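Local coordinates for beta-ketoacyl-[acyl-carrier-protein] synthase FabY (Pseudomonas aeruginosa, PDB 4CW4) that catalyses the condensation of acetyl-CoA with malonyl-acyl carrier protein, releasing carbon dioxide and forming the beta-acetoacetyl-ACP primer that starts fatty acid synthesis, at residues P96-P101 against L363-Q368; D100-H105 against T166-G171; V214-P219 against A378-A383; A614-V619 against P625-K630. All blocks are in the same frame, centred on the assembly; numbering follows the deposited sequence. Where two conformers were deposited one is given.

Contact 1. Residues P96-P101 against L363-Q368; sequences PQYLDP and LAESSQ
Y98 and E365 face each other across a wide backbone gap, their CA atoms 11.1 Å apart, the first in the loop between strands 91-93 and 104-112 and the second just ahead of strand 366-374. The case illustrates how one pair of long polar side chains can join parts of a ketosynthase that lie far apart in sequence. The two approach from opposite directions. With CG of E365 set between its backbone N and carbonyl carbon (chi1 61°) and the chain extended beyond, the carboxylate is carried out to the phenol end of Y98. There Y98 OH donates to E365 OE2 at 2.5 Å. The hydroxyl comes in on the syn side of OE2, lifted 33° from the carboxylate plane, while OE2 itself lies near the plane of the ring, at its edge. Ring and carboxylate are turned 64° against each other. The second oxygen, E365 OE1, stands 3.5 Å from Y98 CE1, so the carboxylate spans the Y98 hydroxyl and the neighbouring ring carbon CE1. OE1 also pairs with R190 in a salt bridge, and OE2 takes a further bond from the backbone N of L173. This buried carboxylate, about 10 Å from the side chain of the predicted active-site H477, is thus held through both oxygens. R190 probably favours its ionised form, and so short a phenol bond is consistent with one strengthened by that charge.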
# COMPACT_ATOMS: atom_id res chain seq x y z
N PRO A 96 14.91 -22.93 12.39
CA PRO A 96 14.16 -23.83 11.51
C PRO A 96 12.67 -23.56 11.38
O PRO A 96 12.06 -24.00 10.41
CB PRO A 96 14.36 -25.21 12.14
CG PRO A 96 15.43 -25.07 13.13
CD PRO A 96 15.63 -23.64 13.45
N GLN A 97 12.09 -22.87 12.35
CA GLN A 97 10.68 -22.56 12.30
C GLN A 97 10.34 -21.60 11.14
O GLN A 97 9.17 -21.43 10.80
CB GLN A 97 10.17 -22.02 13.65
CG GLN A 97 10.80 -20.71 14.13
CD GLN A 97 12.03 -20.91 14.99
OE1 GLN A 97 12.70 -21.94 14.91
NE2 GLN A 97 12.34 -19.91 15.83
N TYR A 98 11.36 -20.97 10.56
CA TYR A 98 11.22 -20.16 9.34
C TYR A 98 11.62 -20.92 8.09
O TYR A 98 10.84 -21.07 7.15
CB TYR A 98 12.06 -18.87 9.43
CG TYR A 98 11.68 -18.06 10.63
CD1 TYR A 98 10.61 -17.19 10.59
CD2 TYR A 98 12.36 -18.21 11.82
CE1 TYR A 98 10.23 -16.47 11.71
CE2 TYR A 98 12.00 -17.49 12.93
CZ TYR A 98 10.94 -16.63 12.88
OH TYR A 98 10.61 -15.96 14.03
N LEU A 99 12.88 -21.35 8.06
CA LEU A 99 13.48 -22.01 6.91
C LEU A 99 14.87 -22.48 7.29
O LEU A 99 15.41 -22.08 8.33
CB LEU A 99 13.58 -21.05 5.72
CG LEU A 99 14.29 -19.72 6.01
CD1 LEU A 99 15.74 -19.78 5.55
CD2 LEU A 99 13.57 -18.53 5.38
N ASP A 100 15.44 -23.35 6.46
CA ASP A 100 16.81 -23.76 6.65
C ASP A 100 17.65 -22.97 5.65
O ASP A 100 17.58 -23.22 4.45
CB ASP A 100 16.95 -25.26 6.39
CG ASP A 100 18.35 -25.79 6.62
OD1 ASP A 100 19.32 -25.00 6.64
OD2 ASP A 100 18.47 -27.02 6.75
N PRO A 101 18.50 -22.05 6.14
CA PRO A 101 19.20 -21.20 5.18
C PRO A 101 20.30 -21.93 4.42
O PRO A 101 20.91 -21.33 3.55
CB PRO A 101 19.76 -20.07 6.06
CG PRO A 101 19.97 -20.76 7.37
CD PRO A 101 18.81 -21.66 7.54
N LEU A 363 17.19 -8.52 7.52
CA LEU A 363 15.75 -8.60 7.43
C LEU A 363 15.15 -9.06 8.76
O LEU A 363 15.71 -9.93 9.42
CB LEU A 363 15.40 -9.59 6.32
CG LEU A 363 13.97 -9.69 5.86
CD1 LEU A 363 13.53 -8.39 5.24
CD2 LEU A 363 13.85 -10.82 4.87
N ALA A 364 14.02 -8.48 9.14
CA ALA A 364 13.37 -8.79 10.41
C ALA A 364 11.86 -8.76 10.29
O ALA A 364 11.30 -8.14 9.38
CB ALA A 364 13.81 -7.81 11.47
N GLU A 365 11.21 -9.40 11.25
CA GLU A 365 9.75 -9.34 11.39
C GLU A 365 9.36 -8.54 12.63
O GLU A 365 9.99 -8.64 13.68
CB GLU A 365 9.17 -10.75 11.49
CG GLU A 365 9.65 -11.56 12.68
CD GLU A 365 9.17 -13.01 12.70
OE1 GLU A 365 8.50 -13.46 11.74
OE2 GLU A 365 9.49 -13.70 13.68
N SER A 366 8.29 -7.77 12.51
CA SER A 366 7.80 -6.96 13.62
C SER A 366 6.39 -6.52 13.35
O SER A 366 6.05 -6.21 12.20
CB SER A 366 8.64 -5.71 13.80
OG SER A 366 8.22 -4.98 14.95
N SER A 367 5.58 -6.48 14.39
CA SER A 367 4.30 -5.77 14.32
C SER A 367 4.21 -4.90 15.55
O SER A 367 4.42 -5.37 16.67
CB SER A 367 3.10 -6.71 14.24
OG SER A 367 1.91 -5.94 14.12
N GLN A 368 3.88 -3.63 15.34
CA GLN A 368 3.88 -2.61 16.38
C GLN A 368 2.72 -1.67 16.15
O GLN A 368 2.45 -1.33 15.00
CB GLN A 368 5.17 -1.79 16.30
CG GLN A 368 6.47 -2.54 16.45
CD GLN A 368 6.83 -2.81 17.88
OE1 GLN A 368 5.96 -3.09 18.71
NE2 GLN A 368 8.11 -2.75 18.19

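Contact 2. Residues D100-H105 against T166-G171; sequences DPDAVH and TVKSAG
K168 and D102 carry this contact, their side chains crossing at about a right angle so that the ammonium end of one arrives over the carboxylate of the other. K168 NZ lies 2.8 Å from D102 OD1, a hydrogen-bonded salt bridge in which the nitrogen stands above the carboxylate plane, 39° out of it. The lysine chain turns at chi2 (-69°) and then runs straight, which brings CD beside the proline ring: K168 CD is 4.0 Å from P101 CB. Past the proline, NZ also makes a weak bond to P101 O at 3.3 Å, and it is held by the backbone oxygen of L165 as well. The other oxygen of the aspartate, OD2, has its own salt bridge to R93, so the D102 carboxylate joins two basic side chains.

The acidic partner is presented by a type I beta turn from D100 to A103, closed by A103 N to D100 O at 2.8 Å. Superimposed on it is an Asx turn, in which D100 OD1 accepts from D102 N at 2.9 Å. A103, the last residue of the turn, and V104 together face R163 in a classic beta bulge, where the chain enters the two-stranded antiparallel pair 104-112 and 155-163. K168, on the return path from that pair, is tied through its backbone to I94. On the V167 side, P101 CB comes within 3.9 Å of V167 O, a buried carbonyl with no polar partner in the model, while the V167 side chain points away and packs on helix 319-327.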
# COMPACT_ATOMS: atom_id res chain seq x y z
N ASP A 100 15.44 -23.35 6.46
CA ASP A 100 16.81 -23.76 6.65
C ASP A 100 17.65 -22.97 5.65
O ASP A 100 17.58 -23.22 4.45
CB ASP A 100 16.95 -25.26 6.39
CG ASP A 100 18.35 -25.79 6.62
OD1 ASP A 100 19.32 -25.00 6.64
OD2 ASP A 100 18.47 -27.02 6.75
N PRO A 101 18.50 -22.05 6.14
CA PRO A 101 19.20 -21.20 5.18
C PRO A 101 20.30 -21.93 4.42
O PRO A 101 20.91 -21.33 3.55
CB PRO A 101 19.76 -20.07 6.06
CG PRO A 101 19.97 -20.76 7.37
CD PRO A 101 18.81 -21.66 7.54
N ASP A 102 20.54 -23.20 4.75
CA ASP A 102 21.40 -24.05 3.93
C ASP A 102 20.62 -25.04 3.06
O ASP A 102 21.22 -25.85 2.35
CB ASP A 102 22.36 -24.82 4.84
CG ASP A 102 23.36 -23.91 5.51
OD1 ASP A 102 24.04 -23.15 4.78
OD2 ASP A 102 23.44 -23.93 6.76
N ALA A 103 19.30 -24.99 3.09
CA ALA A 103 18.50 -25.95 2.34
C ALA A 103 17.10 -25.42 2.04
O ALA A 103 16.10 -25.82 2.68
CB ALA A 103 18.42 -27.28 3.08
N VAL A 104 17.03 -24.50 1.08
CA VAL A 104 15.74 -23.98 0.63
C VAL A 104 15.36 -24.66 -0.66
O VAL A 104 16.18 -24.85 -1.56
CB VAL A 104 15.72 -22.41 0.51
CG1 VAL A 104 15.99 -21.75 1.85
CG2 VAL A 104 16.71 -21.92 -0.50
N HIS A 105 14.09 -25.01 -0.76
CA HIS A 105 13.55 -25.71 -1.91
C HIS A 105 13.45 -24.80 -3.13
O HIS A 105 13.10 -23.62 -3.04
CB HIS A 105 12.17 -26.27 -1.58
CG HIS A 105 11.48 -26.88 -2.77
ND1 HIS A 105 10.61 -26.17 -3.57
CD2 HIS A 105 11.52 -28.14 -3.28
CE1 HIS A 105 10.16 -26.95 -4.53
NE2 HIS A 105 10.69 -28.15 -4.37
N THR A 166 22.78 -17.09 0.60
CA THR A 166 24.01 -16.42 1.03
C THR A 166 23.84 -15.70 2.38
O THR A 166 24.82 -15.38 3.02
CB THR A 166 24.47 -15.39 -0.00
OG1 THR A 166 23.46 -14.39 -0.13
CG2 THR A 166 24.73 -16.07 -1.36
N VAL A 167 22.60 -15.46 2.77
CA VAL A 167 22.24 -14.77 4.02
C VAL A 167 21.76 -15.81 5.02
O VAL A 167 20.95 -16.68 4.67
CB VAL A 167 21.12 -13.75 3.73
CG1 VAL A 167 20.50 -13.19 5.00
CG2 VAL A 167 21.68 -12.63 2.85
N LYS A 168 22.25 -15.74 6.25
CA LYS A 168 21.92 -16.76 7.25
C LYS A 168 21.23 -16.19 8.49
O LYS A 168 20.95 -16.95 9.40
CB LYS A 168 23.18 -17.51 7.74
CG LYS A 168 24.16 -17.99 6.66
CD LYS A 168 23.62 -19.09 5.81
CE LYS A 168 24.65 -19.54 4.76
NZ LYS A 168 24.07 -20.55 3.87
N SER A 169 20.99 -14.88 8.52
CA SER A 169 20.56 -14.20 9.74
C SER A 169 19.31 -13.34 9.55
O SER A 169 19.03 -12.91 8.45
CB SER A 169 21.70 -13.36 10.30
OG SER A 169 22.34 -12.64 9.26
N ALA A 170 18.59 -13.12 10.63
CA ALA A 170 17.36 -12.31 10.62
C ALA A 170 16.97 -11.90 12.03
O ALA A 170 17.37 -12.55 13.00
CB ALA A 170 16.22 -13.09 10.00
N GLY A 171 16.18 -10.83 12.12
CA GLY A 171 15.54 -10.45 13.38
C GLY A 171 14.24 -11.21 13.53
O GLY A 171 13.28 -10.96 12.82

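Contact 3. Residues V214-P219 against A378-A383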
# COMPACT_ATOMS: atom_id res chain seq x y z
N VAL A 214 -14.97 3.95 22.74
CA VAL A 214 -15.97 4.05 21.67
C VAL A 214 -17.19 4.87 22.12
O VAL A 214 -17.69 5.70 21.35
CB VAL A 214 -16.40 2.66 21.19
CG1 VAL A 214 -17.43 2.77 20.10
CG2 VAL A 214 -15.20 1.88 20.67
N ASP A 215 -17.64 4.66 23.36
CA ASP A 215 -18.81 5.36 23.92
C ASP A 215 -18.57 6.88 24.03
O ASP A 215 -19.52 7.66 24.18
CB ASP A 215 -19.13 4.85 25.33
CG ASP A 215 -19.94 3.56 25.35
OD1 ASP A 215 -20.47 3.13 24.30
OD2 ASP A 215 -20.06 2.98 26.45
N ASN A 216 -17.30 7.29 23.99
CA ASN A 216 -16.95 8.70 24.18
C ASN A 216 -16.65 9.48 22.91
O ASN A 216 -16.30 10.65 22.99
CB ASN A 216 -15.77 8.83 25.15
CG ASN A 216 -16.22 8.88 26.59
OD1 ASN A 216 -16.42 9.95 27.16
ND2 ASN A 216 -16.40 7.71 27.19
N VAL A 217 -16.81 8.86 21.75
CA VAL A 217 -16.57 9.53 20.47
C VAL A 217 -17.68 9.16 19.48
O VAL A 217 -18.46 8.25 19.73
CB VAL A 217 -15.17 9.19 19.89
CG1 VAL A 217 -14.08 9.63 20.86
CG2 VAL A 217 -15.03 7.72 19.56
N GLN A 218 -17.77 9.89 18.36
CA GLN A 218 -18.69 9.50 17.29
C GLN A 218 -18.13 8.30 16.52
O GLN A 218 -16.92 8.04 16.54
CB GLN A 218 -18.98 10.68 16.35
CG GLN A 218 -19.64 11.84 17.09
CD GLN A 218 -20.16 12.93 16.19
OE1 GLN A 218 -20.38 12.73 15.02
NE2 GLN A 218 -20.32 14.12 16.75
N PRO A 219 -19.01 7.53 15.88
CA PRO A 219 -18.53 6.29 15.24
C PRO A 219 -17.46 6.49 14.16
O PRO A 219 -16.63 5.61 13.95
CB PRO A 219 -19.81 5.69 14.61
CG PRO A 219 -20.91 6.23 15.46
CD PRO A 219 -20.48 7.64 15.83
N ALA A 378 -8.04 12.54 25.80
CA ALA A 378 -7.12 11.92 26.75
C ALA A 378 -7.37 12.47 28.16
O ALA A 378 -7.44 11.72 29.13
CB ALA A 378 -5.68 12.15 26.33
N LEU A 379 -7.53 13.77 28.24
CA LEU A 379 -7.79 14.46 29.51
C LEU A 379 -9.08 13.93 30.13
O LEU A 379 -9.13 13.59 31.32
CB LEU A 379 -7.89 15.97 29.26
CG LEU A 379 -7.84 16.88 30.49
CD1 LEU A 379 -6.38 17.10 30.93
CD2 LEU A 379 -8.54 18.21 30.20
N ARG A 380 -10.13 13.87 29.32
CA ARG A 380 -11.43 13.40 29.75
C ARG A 380 -11.40 11.97 30.30
O ARG A 380 -12.07 11.67 31.28
CB ARG A 380 -12.45 13.49 28.60
CG ARG A 380 -13.87 13.30 29.06
CD ARG A 380 -14.83 12.91 27.95
NE ARG A 380 -14.69 13.73 26.76
CZ ARG A 380 -15.18 13.38 25.57
NH1 ARG A 380 -15.85 12.25 25.42
NH2 ARG A 380 -14.99 14.17 24.53
N LEU A 381 -10.63 11.10 29.67
CA LEU A 381 -10.65 9.67 29.99
C LEU A 381 -9.61 9.27 31.01
O LEU A 381 -9.61 8.13 31.45
CB LEU A 381 -10.44 8.82 28.75
CG LEU A 381 -11.48 8.96 27.64
CD1 LEU A 381 -11.15 7.99 26.51
CD2 LEU A 381 -12.88 8.74 28.17
N GLY A 382 -8.73 10.19 31.38
CA GLY A 382 -7.63 9.82 32.26
C GLY A 382 -6.60 8.92 31.56
O GLY A 382 -5.93 8.10 32.22
N ALA A 383 -6.49 9.02 30.24
CA ALA A 383 -5.53 8.22 29.48
C ALA A 383 -4.11 8.64 29.84
O ALA A 383 -3.81 9.83 30.03
CB ALA A 383 -5.73 8.43 27.99
O HOH W 1 -16.90 13.20 22.23
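N216 and L381 are the residues whose CA atoms come nearest, 8.6 Å apart, where the chain leaves helix 210-215 on one side and helix 375-381 ends on the other. The latter end is a Schellman motif: G382 takes positive phi, and A383 N bonds back to A378 O at 3.1 Å.

From the last helical turn R380 reaches across, and a single nitrogen does most of the work, an instance of an arginine gripping the backbone and side chain of one residue together. R380 NH1 donates to N216 O and to N216 OD1, each at 2.9 Å, each oxygen accepting through a lone pair in its carbonyl plane. OD1 lies in the guanidinium plane, whereas the backbone oxygen is tilted 18° from it. A bend at chi3 (-46°) turns the guanidinium toward the asparagine, whose amide plane is inclined 42° to it. One water completes a bridge, donating to N216 O at 2.7 Å and accepting from R380 NH2 at 3.1 Å. The other end of the amide, ND2, is held by the backbone oxygen of T212, so the rotation of the N216 side chain is fixed from both ends. L381 slides past it in the opposite direction, bringing CD2 to 3.7 Å from N216 CG.

The contact is a surface one, away from the active site. L377 of helix 375-381 adds packing on N216 and V217, and helix 565-590 holds the same helix end through K574, which bonds R380 O, and T578, which bonds G382 O.

Contact 4. Residues A614-V619 against P625-K630; sequences AEQVTV and PLVYKK
Strands 616-618 and 626-627 form a beta hairpin close to the C-terminus, and within it Q616 and V627 make a non-hydrogen-bonded antiparallel pair whose CA atoms are 4.3 Å apart. V617 and L626 form the adjoining hydrogen-bonded pair: V617 N donates to L626 O, and L626 N to V617 O, both at 2.8 Å. Farther along, Y628 N makes a long, weak bond to E615 O.

Side chains alternate between the faces of this small sheet. On one, the Q616 chain extends beyond CG and passes obliquely over P625, with NE2 3.7 Å from P625 CB, while its OE1 stands 4.0 Å from V627 CG2. On the other, V617 and L626 lie side by side, with V617 CG2 also 3.9 Å from Y628 CE1.

The tyrosine follows the regular strand and folds back across its partner, showing how an aromatic ring can cover backbone as well as side chains. With CG beside its own backbone N (chi1 -52°), the Y628 ring lies along the 614-616 backbone. Q616 CA sits over one face, offset toward the rim, and A614 O meets the edge at CE2, 3.4 Å away. The hydroxyl is held by the backbone oxygen of S613.

Strand 616-618 is the middle one of three, with 611-612 on its other side. The second subunit of the homodimer packs here too, with A415 of its helix 409-425 against V617 and Y628, and L412 of that same helix against L626.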
# COMPACT_ATOMS: atom_id res chain seq x y z
N ALA A 614 -31.07 13.65 7.29
CA ALA A 614 -30.32 14.78 6.76
C ALA A 614 -29.44 15.44 7.82
O ALA A 614 -28.64 16.32 7.49
CB ALA A 614 -31.27 15.81 6.14
N GLU A 615 -29.58 15.03 9.08
CA GLU A 615 -28.78 15.57 10.18
C GLU A 615 -27.75 14.61 10.77
O GLU A 615 -26.73 15.05 11.30
CB GLU A 615 -29.69 16.05 11.32
CG GLU A 615 -30.57 17.23 10.95
CD GLU A 615 -31.76 16.84 10.09
OE1 GLU A 615 -32.42 15.82 10.41
OE2 GLU A 615 -32.02 17.54 9.09
N GLN A 616 -28.03 13.30 10.74
CA GLN A 616 -27.15 12.35 11.43
C GLN A 616 -27.43 10.92 10.96
O GLN A 616 -28.45 10.65 10.31
CB GLN A 616 -27.33 12.46 12.96
CG GLN A 616 -28.70 12.05 13.46
CD GLN A 616 -28.83 12.18 14.97
OE1 GLN A 616 -28.33 13.13 15.56
NE2 GLN A 616 -29.49 11.22 15.59
N VAL A 617 -26.50 10.03 11.29
CA VAL A 617 -26.67 8.60 11.10
C VAL A 617 -26.56 7.93 12.45
O VAL A 617 -25.64 8.22 13.21
CB VAL A 617 -25.57 8.02 10.19
CG1 VAL A 617 -25.75 6.53 10.00
CG2 VAL A 617 -25.57 8.73 8.87
N THR A 618 -27.51 7.05 12.75
CA THR A 618 -27.43 6.21 13.93
C THR A 618 -26.99 4.81 13.51
O THR A 618 -27.59 4.19 12.63
CB THR A 618 -28.76 6.16 14.71
OG1 THR A 618 -29.07 7.46 15.24
CG2 THR A 618 -28.66 5.20 15.89
N VAL A 619 -25.94 4.34 14.14
CA VAL A 619 -25.35 3.05 13.83
C VAL A 619 -25.60 2.06 14.97
O VAL A 619 -25.24 2.33 16.12
CB VAL A 619 -23.83 3.18 13.61
CG1 VAL A 619 -23.23 1.86 13.18
CG2 VAL A 619 -23.52 4.28 12.58
N PRO A 625 -24.61 9.09 18.15
CA PRO A 625 -24.92 9.29 16.73
C PRO A 625 -23.78 9.94 15.96
O PRO A 625 -22.98 10.68 16.53
CB PRO A 625 -26.12 10.24 16.76
CG PRO A 625 -26.08 10.86 18.11
CD PRO A 625 -25.54 9.83 19.02
N LEU A 626 -23.71 9.65 14.66
CA LEU A 626 -22.74 10.29 13.79
C LEU A 626 -23.44 11.54 13.26
O LEU A 626 -24.31 11.45 12.41
CB LEU A 626 -22.36 9.35 12.64
CG LEU A 626 -21.18 9.74 11.75
CD1 LEU A 626 -20.83 8.58 10.83
CD2 LEU A 626 -21.45 10.99 10.94
N VAL A 627 -23.07 12.70 13.80
CA VAL A 627 -23.68 13.97 13.39
C VAL A 627 -22.78 14.60 12.35
O VAL A 627 -21.60 14.73 12.58
CB VAL A 627 -23.83 14.92 14.59
CG1 VAL A 627 -24.55 16.20 14.19
CG2 VAL A 627 -24.53 14.21 15.73
N TYR A 628 -23.34 14.97 11.20
CA TYR A 628 -22.55 15.52 10.11
C TYR A 628 -21.90 16.81 10.58
O TYR A 628 -22.55 17.64 11.23
CB TYR A 628 -23.42 15.82 8.89
CG TYR A 628 -24.27 14.66 8.42
CD1 TYR A 628 -23.73 13.40 8.21
CD2 TYR A 628 -25.63 14.82 8.19
CE1 TYR A 628 -24.50 12.35 7.78
CE2 TYR A 628 -26.41 13.77 7.77
CZ TYR A 628 -25.84 12.53 7.57
OH TYR A 628 -26.62 11.48 7.14
N LYS A 629 -20.62 16.97 10.27
CA LYS A 629 -19.86 18.12 10.75
C LYS A 629 -20.09 19.38 9.92
O LYS A 629 -20.05 19.35 8.69
CB LYS A 629 -18.37 17.78 10.84
CG LYS A 629 -18.04 16.88 12.03
CD LYS A 629 -16.55 16.58 12.12
CE LYS A 629 -16.17 16.03 13.49
NZ LYS A 629 -16.59 14.61 13.71
N LYS A 630 -20.36 20.48 10.61
CA LYS A 630 -20.48 21.78 9.97
C LYS A 630 -19.15 22.18 9.35
O LYS A 630 -18.11 22.12 10.00
CB LYS A 630 -20.93 22.83 11.00
CG LYS A 630 -20.99 24.26 10.48
CD LYS A 630 -22.19 24.48 9.58
CE LYS A 630 -22.43 25.98 9.29
NZ LYS A 630 -21.43 26.58 8.35

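In the fold
Contacts 1 and 2 form one neighbourhood: they share D100 and P101, their centres are 10 Å apart, and backbone bonds probably join L363 O to G171 N and G171 O to E365 N. Both lie near H477, a predicted active-site residue, whose side chain is about 10 Å from that of E365 and about 11 Å from that of V167. Contacts 3 and 4 make a second group, centres 18 Å apart, linked by a probable bond from V627 N to Q218 OE1. The groups lie far apart, contact 2 being about 47 Å from contact 3 between centres, on opposite sides of the chain's centre. Strand 366-374 leads from contact 1 straight into helix 375-381 of contact 3.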